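Local coordinates for probable secreted solute-binding lipoprotein (Streptomyces coelicolor, PDB 3I3V), which probably binds a solute outside the cell as the solute-binding component of a membrane transport system, at residues P164-G169 and Q226-D231; T173-L178 and P368-T373. All coordinates share one frame; numbering follows the deposited sequence.

Contact 1. Residues P164-G169 and Q226-D231; sequences PVTVGG and QGLTSD
Backbone lies directly on backbone here: the CA atoms of Gly-168 and Thr-229 come within 3.7 Å of each other. Gly-168 turns the chain through an inverse gamma turn, and a beta carbon on it would fall only 2.6 Å from Thr-229 C, so the close crossing depends on the missing side chain. Its CA instead meets the carbonyl of Leu-228, with Gly-168 CA 3.2 Å from Leu-228 O. Gly-169 continues the same packing, where Gly-169 C lies 3.7 Å from Gln-226 O. The touching parts of the two segments run 112° apart, crossing rather than pairing as strands; Gly-169 N approaches Leu-228 O at too poor an angle to bond.

Leu-228 supplies the main side-chain contact. Its CG stands anti to its own carbonyl carbon, beside the backbone N, and the side chain lies against the carbonyl of Val-167: Leu-228 CB is 3.5 Å and CD1 3.7 Å from Val-167 O, a nonpolar flank laid on a backbone oxygen. Just beyond the crossing, Thr-229 is the N-cap of helix 230-238. Its OG1 accepts a weak, bent bond from Asp-231 N (3.3 Å, 129° at the hydrogen), while Ser-230 N is held by Asp-171 OD2, so a carboxylate from the other loop also serves the start of this helix.

Through this crossing, the loop leaving strand 163-166 meets the run into helix 230-238. Strand 163-166 pairs in parallel with strand 242-246, Val-167 packs on Thr-173 and Leu-177 of helix 172-182, and Pro-164 rests against helix 147-159.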
ATOM      1  N   PRO C 164      60.764 -15.084 -42.713  1.00 33.32           N
ATOM      2  CA  PRO C 164      59.893 -15.464 -41.596  1.00 32.09           C
ATOM      3  C   PRO C 164      59.417 -14.270 -40.765  1.00 31.85           C
ATOM      4  O   PRO C 164      58.428 -13.623 -41.134  1.00 33.37           O
ATOM      5  CB  PRO C 164      60.757 -16.448 -40.806  1.00 33.11           C
ATOM      6  CG  PRO C 164      62.132 -15.927 -41.031  1.00 35.54           C
ATOM      7  CD  PRO C 164      62.128 -15.600 -42.508  1.00 33.30           C
ATOM      8  N   VAL C 165      60.088 -13.975 -39.650  1.00 29.24           N
ATOM      9  CA  VAL C 165      59.679 -12.835 -38.823  1.00 29.46           C
ATOM     10  C   VAL C 165      60.482 -11.589 -39.186  1.00 30.06           C
ATOM     11  O   VAL C 165      61.712 -11.601 -39.180  1.00 30.59           O
ATOM     12  CB  VAL C 165      59.863 -13.091 -37.289  1.00 28.13           C
ATOM     13  CG1 VAL C 165      59.325 -11.912 -36.505  1.00 31.66           C
ATOM     14  CG2 VAL C 165      59.126 -14.342 -36.857  1.00 30.05           C
ATOM     15  N   THR C 166      59.786 -10.511 -39.518  1.00 30.42           N
ATOM     16  CA  THR C 166      60.476  -9.278 -39.847  1.00 29.16           C
ATOM     17  C   THR C 166      60.373  -8.333 -38.646  1.00 30.43           C
ATOM     18  O   THR C 166      59.330  -8.236 -37.999  1.00 28.97           O
ATOM     19  CB  THR C 166      59.867  -8.609 -41.094  1.00 29.24           C
ATOM     20  OG1 THR C 166      60.589  -7.410 -41.401  1.00 26.79           O
ATOM     21  CG2 THR C 166      58.399  -8.282 -40.861  1.00 27.24           C
ATOM     22  N   VAL C 167      61.469  -7.654 -38.336  1.00 30.81           N
ATOM     23  CA  VAL C 167      61.489  -6.734 -37.211  1.00 31.05           C
ATOM     24  C   VAL C 167      62.687  -5.799 -37.330  1.00 33.20           C
ATOM     25  O   VAL C 167      63.732  -6.181 -37.858  1.00 31.98           O
ATOM     26  CB  VAL C 167      61.554  -7.509 -35.866  1.00 31.54           C
ATOM     27  CG1 VAL C 167      62.846  -8.314 -35.784  1.00 30.16           C
ATOM     28  CG2 VAL C 167      61.437  -6.541 -34.693  1.00 31.02           C
ATOM     29  N   GLY C 168      62.525  -4.567 -36.854  1.00 34.48           N
ATOM     30  CA  GLY C 168      63.611  -3.601 -36.916  1.00 33.78           C
ATOM     31  C   GLY C 168      64.575  -3.797 -35.763  1.00 33.20           C
ATOM     32  O   GLY C 168      64.408  -3.215 -34.692  1.00 33.42           O
ATOM     33  N   GLY C 169      65.585  -4.625 -35.981  1.00 31.79           N
ATOM     34  CA  GLY C 169      66.548  -4.884 -34.934  1.00 33.15           C
ATOM     35  C   GLY C 169      67.395  -3.696 -34.523  1.00 32.21           C
ATOM     36  O   GLY C 169      68.079  -3.760 -33.505  1.00 32.40           O
ATOM     37  N   GLN C 226      69.314  -7.223 -37.764  1.00 37.07           N
ATOM     38  CA  GLN C 226      70.058  -6.312 -36.897  1.00 38.58           C
ATOM     39  C   GLN C 226      70.160  -4.888 -37.431  1.00 37.25           C
ATOM     40  O   GLN C 226      70.346  -3.943 -36.662  1.00 39.23           O
ATOM     41  CB  GLN C 226      71.467  -6.855 -36.660  1.00 40.95           C
ATOM     42  CG  GLN C 226      71.562  -8.351 -36.843  1.00 46.10           C
ATOM     43  CD  GLN C 226      72.336  -8.744 -38.087  1.00 45.99           C
ATOM     44  OE1 GLN C 226      72.276  -9.893 -38.530  1.00 50.20           O
ATOM     45  NE2 GLN C 226      73.084  -7.801 -38.644  1.00 45.84           N
ATOM     46  N   GLY C 227      70.045  -4.734 -38.744  1.00 33.50           N
ATOM     47  CA  GLY C 227      70.126  -3.413 -39.335  1.00 31.74           C
ATOM     48  C   GLY C 227      68.801  -2.879 -39.850  1.00 31.93           C
ATOM     49  O   GLY C 227      68.751  -1.780 -40.397  1.00 31.83           O
ATOM     50  N   LEU C 228      67.723  -3.638 -39.675  1.00 32.88           N
ATOM     51  CA  LEU C 228      66.400  -3.210 -40.144  1.00 34.41           C
ATOM     52  C   LEU C 228      65.742  -2.187 -39.215  1.00 34.04           C
ATOM     53  O   LEU C 228      66.163  -2.004 -38.075  1.00 32.94           O
ATOM     54  CB  LEU C 228      65.477  -4.426 -40.308  1.00 32.26           C
ATOM     55  CG  LEU C 228      65.999  -5.539 -41.226  1.00 33.26           C
ATOM     56  CD1 LEU C 228      64.985  -6.680 -41.294  1.00 32.84           C
ATOM     57  CD2 LEU C 228      66.265  -4.970 -42.611  1.00 32.96           C
ATOM     58  N   THR C 229      64.704  -1.526 -39.719  1.00 34.83           N
ATOM     59  CA  THR C 229      63.970  -0.524 -38.958  1.00 35.13           C
ATOM     60  C   THR C 229      62.473  -0.767 -39.072  1.00 36.48           C
ATOM     61  O   THR C 229      62.025  -1.631 -39.832  1.00 37.14           O
ATOM     62  CB  THR C 229      64.232   0.893 -39.490  1.00 35.65           C
ATOM     63  OG1 THR C 229      63.768   0.980 -40.844  1.00 33.27           O
ATOM     64  CG2 THR C 229      65.711   1.222 -39.435  1.00 36.24           C
ATOM     65  N   SER C 230      61.701   0.008 -38.319  1.00 36.57           N
ATOM     66  CA  SER C 230      60.257  -0.107 -38.345  1.00 39.05           C
ATOM     67  C   SER C 230      59.756   0.034 -39.793  1.00 39.94           C
ATOM     68  O   SER C 230      58.757  -0.573 -40.179  1.00 39.33           O
ATOM     69  CB  SER C 230      59.637   0.975 -37.459  1.00 38.99           C
ATOM     70  OG  SER C 230      58.283   0.670 -37.169  1.00 42.99           O
ATOM     71  N   ASP C 231      60.457   0.830 -40.594  1.00 39.64           N
ATOM     72  CA  ASP C 231      60.057   1.017 -41.985  1.00 42.40           C
ATOM     73  C   ASP C 231      60.339  -0.230 -42.800  1.00 41.36           C
ATOM     74  O   ASP C 231      59.521  -0.630 -43.626  1.00 42.66           O
ATOM     75  CB  ASP C 231      60.791   2.200 -42.617  1.00 43.94           C
ATOM     76  CG  ASP C 231      60.401   3.518 -41.996  1.00 47.35           C
ATOM     77  OD1 ASP C 231      59.190   3.734 -41.770  1.00 49.82           O
ATOM     78  OD2 ASP C 231      61.306   4.339 -41.742  1.00 50.22           O
TER

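Contact 2. Residues T173-L178 and P368-T373; sequences TGQKLL and PLITAT
With chi1 at -79°, Thr-373 has CG2 anti to its backbone N and OG1 beside that N, which presents both branches to helix 172-182; Gln-175, with an unusual chi1 of 104° and a bend at chi2, carries its amide to Leu-369 of helix 363-377. The methyl CG2 of Thr-373 sits at the peptide link between Gly-174 and Gln-175, 3.6 Å from Gly-174 C. Its OG1 donates to Leu-369 O one turn earlier (2.9 Å), in the carbonyl plane, and the same oxygen takes a weak bond from Thr-373 N. Thr-373 OG1 also lies 3.7 Å from Leu-178 CD1, where the two side chains pass antiparallel, each heading toward the other's backbone.

These helices belong to one lobe of a two-lobed alpha/beta solute-binding protein. Segments 173-178 and 368-373 cross at 78°, their axes 8.8 Å apart at closest approach. An alanine at Thr-373 would remove the methyl packed on the Gly-174 peptide and the hydroxyl tied to Leu-369 O, and would probably loosen the crossing.

Gln-175 passes at about a right angle to both Leu-369 and Ile-370: Gln-175 CB meets Ile-370 CG1 at 3.9 Å, and its NE2 rests 3.6 Å from Leu-369 CD2. The other end of the amide is fixed by Lys-176 NZ, which donates to a lone pair of Gln-175 OE1 at 3.2 Å and also forms a salt bridge with Asp-358. Helix 383-392 flanks the crossing, its Leu-390 touching both Leu-178 and Ala-372.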
ATOM      1  N   THR C 173      61.334  -1.249 -32.451  1.00 28.03           N
ATOM      2  CA  THR C 173      60.584  -2.474 -32.728  1.00 26.67           C
ATOM      3  C   THR C 173      61.403  -3.665 -32.261  1.00 26.55           C
ATOM      4  O   THR C 173      60.911  -4.513 -31.513  1.00 25.81           O
ATOM      5  CB  THR C 173      60.233  -2.607 -34.239  1.00 25.27           C
ATOM      6  OG1 THR C 173      61.427  -2.494 -35.028  1.00 29.17           O
ATOM      7  CG2 THR C 173      59.276  -1.506 -34.657  1.00 24.70           C
ATOM      8  N   GLY C 174      62.664  -3.706 -32.682  1.00 26.34           N
ATOM      9  CA  GLY C 174      63.542  -4.785 -32.273  1.00 27.53           C
ATOM     10  C   GLY C 174      63.737  -4.813 -30.761  1.00 29.07           C
ATOM     11  O   GLY C 174      63.713  -5.890 -30.149  1.00 27.74           O
ATOM     12  N   GLN C 175      63.909  -3.639 -30.149  1.00 29.40           N
ATOM     13  CA  GLN C 175      64.122  -3.567 -28.704  1.00 30.95           C
ATOM     14  C   GLN C 175      62.909  -4.055 -27.909  1.00 29.80           C
ATOM     15  O   GLN C 175      63.070  -4.670 -26.858  1.00 30.85           O
ATOM     16  CB  GLN C 175      64.542  -2.141 -28.286  1.00 32.77           C
ATOM     17  CG  GLN C 175      63.482  -1.277 -27.607  1.00 40.65           C
ATOM     18  CD  GLN C 175      63.479  -1.401 -26.088  1.00 40.19           C
ATOM     19  OE1 GLN C 175      62.679  -0.757 -25.409  1.00 44.54           O
ATOM     20  NE2 GLN C 175      64.371  -2.222 -25.554  1.00 40.89           N
ATOM     21  N   LYS C 176      61.702  -3.805 -28.414  1.00 30.58           N
ATOM     22  CA  LYS C 176      60.485  -4.265 -27.738  1.00 28.10           C
ATOM     23  C   LYS C 176      60.231  -5.774 -27.942  1.00 29.86           C
ATOM     24  O   LYS C 176      59.773  -6.464 -27.020  1.00 29.14           O
ATOM     25  CB  LYS C 176      59.274  -3.479 -28.238  1.00 27.19           C
ATOM     26  CG  LYS C 176      58.528  -2.706 -27.150  1.00 29.55           C
ATOM     27  CD  LYS C 176      59.342  -1.538 -26.599  1.00 26.94           C
ATOM     28  CE  LYS C 176      59.447  -0.421 -27.609  1.00 27.15           C
ATOM     29  NZ  LYS C 176      60.356   0.671 -27.156  1.00 27.95           N
ATOM     30  N   LEU C 177      60.528  -6.290 -29.139  1.00 29.06           N
ATOM     31  CA  LEU C 177      60.310  -7.711 -29.431  1.00 27.70           C
ATOM     32  C   LEU C 177      61.290  -8.576 -28.642  1.00 29.65           C
ATOM     33  O   LEU C 177      60.915  -9.633 -28.133  1.00 30.43           O
ATOM     34  CB  LEU C 177      60.481  -8.000 -30.927  1.00 26.36           C
ATOM     35  CG  LEU C 177      59.562  -9.057 -31.578  1.00 26.32           C
ATOM     36  CD1 LEU C 177      60.339  -9.771 -32.674  1.00 20.90           C
ATOM     37  CD2 LEU C 177      59.062 -10.069 -30.562  1.00 21.46           C
ATOM     38  N   LEU C 178      62.541  -8.122 -28.537  1.00 30.24           N
ATOM     39  CA  LEU C 178      63.572  -8.848 -27.788  1.00 31.40           C
ATOM     40  C   LEU C 178      63.163  -8.934 -26.325  1.00 31.08           C
ATOM     41  O   LEU C 178      63.304  -9.975 -25.682  1.00 32.13           O
ATOM     42  CB  LEU C 178      64.922  -8.117 -27.867  1.00 31.30           C
ATOM     43  CG  LEU C 178      66.249  -8.856 -27.600  1.00 35.11           C
ATOM     44  CD1 LEU C 178      67.123  -7.955 -26.762  1.00 33.62           C
ATOM     45  CD2 LEU C 178      66.049 -10.201 -26.901  1.00 32.96           C
ATOM     46  N   PRO C 368      70.900   3.335 -25.442  1.00 35.23           N
ATOM     47  CA  PRO C 368      71.899   2.260 -25.464  1.00 32.89           C
ATOM     48  C   PRO C 368      71.260   0.872 -25.500  1.00 30.82           C
ATOM     49  O   PRO C 368      71.857  -0.080 -25.992  1.00 29.04           O
ATOM     50  CB  PRO C 368      72.696   2.496 -24.183  1.00 33.57           C
ATOM     51  CG  PRO C 368      72.581   3.989 -23.989  1.00 35.31           C
ATOM     52  CD  PRO C 368      71.122   4.232 -24.295  1.00 34.36           C
ATOM     53  N   LEU C 369      70.048   0.760 -24.975  1.00 30.84           N
ATOM     54  CA  LEU C 369      69.346  -0.517 -24.946  1.00 32.64           C
ATOM     55  C   LEU C 369      68.964  -0.931 -26.375  1.00 34.60           C
ATOM     56  O   LEU C 369      68.864  -2.116 -26.684  1.00 35.99           O
ATOM     57  CB  LEU C 369      68.104  -0.399 -24.054  1.00 31.58           C
ATOM     58  CG  LEU C 369      67.478  -1.686 -23.509  1.00 33.36           C
ATOM     59  CD1 LEU C 369      68.513  -2.462 -22.705  1.00 31.57           C
ATOM     60  CD2 LEU C 369      66.277  -1.338 -22.632  1.00 31.94           C
ATOM     61  N   ILE C 370      68.761   0.054 -27.245  1.00 35.30           N
ATOM     62  CA  ILE C 370      68.425  -0.219 -28.633  1.00 37.01           C
ATOM     63  C   ILE C 370      69.694  -0.637 -29.360  1.00 38.42           C
ATOM     64  O   ILE C 370      69.667  -1.524 -30.208  1.00 41.78           O
ATOM     65  CB  ILE C 370      67.835   1.036 -29.329  1.00 38.15           C
ATOM     66  CG1 ILE C 370      66.364   1.199 -28.940  1.00 38.80           C
ATOM     67  CG2 ILE C 370      68.013   0.940 -30.844  1.00 36.27           C
ATOM     68  CD1 ILE C 370      65.730   2.457 -29.489  1.00 39.42           C
ATOM     69  N   THR C 371      70.809   0.005 -29.021  1.00 37.45           N
ATOM     70  CA  THR C 371      72.080  -0.307 -29.655  1.00 35.90           C
ATOM     71  C   THR C 371      72.523  -1.698 -29.224  1.00 35.90           C
ATOM     72  O   THR C 371      73.134  -2.433 -30.005  1.00 35.89           O
ATOM     73  CB  THR C 371      73.174   0.737 -29.282  1.00 36.89           C
ATOM     74  OG1 THR C 371      72.745   2.049 -29.671  1.00 39.07           O
ATOM     75  CG2 THR C 371      74.474   0.436 -30.009  1.00 36.12           C
ATOM     76  N   ALA C 372      72.210  -2.056 -27.981  1.00 33.15           N
ATOM     77  CA  ALA C 372      72.558  -3.372 -27.448  1.00 32.99           C
ATOM     78  C   ALA C 372      71.670  -4.413 -28.112  1.00 32.34           C
ATOM     79  O   ALA C 372      72.067  -5.568 -28.297  1.00 30.30           O
ATOM     80  CB  ALA C 372      72.348  -3.409 -25.938  1.00 30.67           C
ATOM     81  N   THR C 373      70.455  -3.991 -28.451  1.00 31.42           N
ATOM     82  CA  THR C 373      69.500  -4.873 -29.098  1.00 31.37           C
ATOM     83  C   THR C 373      69.936  -5.195 -30.522  1.00 31.30           C
ATOM     84  O   THR C 373      69.766  -6.321 -30.980  1.00 31.21           O
ATOM     85  CB  THR C 373      68.104  -4.261 -29.088  1.00 30.69           C
ATOM     86  OG1 THR C 373      67.523  -4.459 -27.793  1.00 30.42           O
ATOM     87  CG2 THR C 373      67.232  -4.906 -30.131  1.00 31.84           C
TER

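Contacts 1 and 2 are neighbours in the same lobe, their centres about 11 Å apart, and helix 172-182 follows directly on the loop of contact 1. Thr-173 OG1 probably hydrogen-bonds to Gly-168 O (3.1 Å), while Val-167 CG2 packs 3.7 Å from Gly-174 CA. Asp-171 bridges the two, one carboxylate oxygen on Thr-173 OG1 and the other on Ser-230 N. The methyl that Thr-373 sends into contact 2 also reaches contact 1, with Thr-373 CG2 lying 3.7 Å from Gly-169 O. Both are structural packing within the lobe, and neither has an identified role in binding solute.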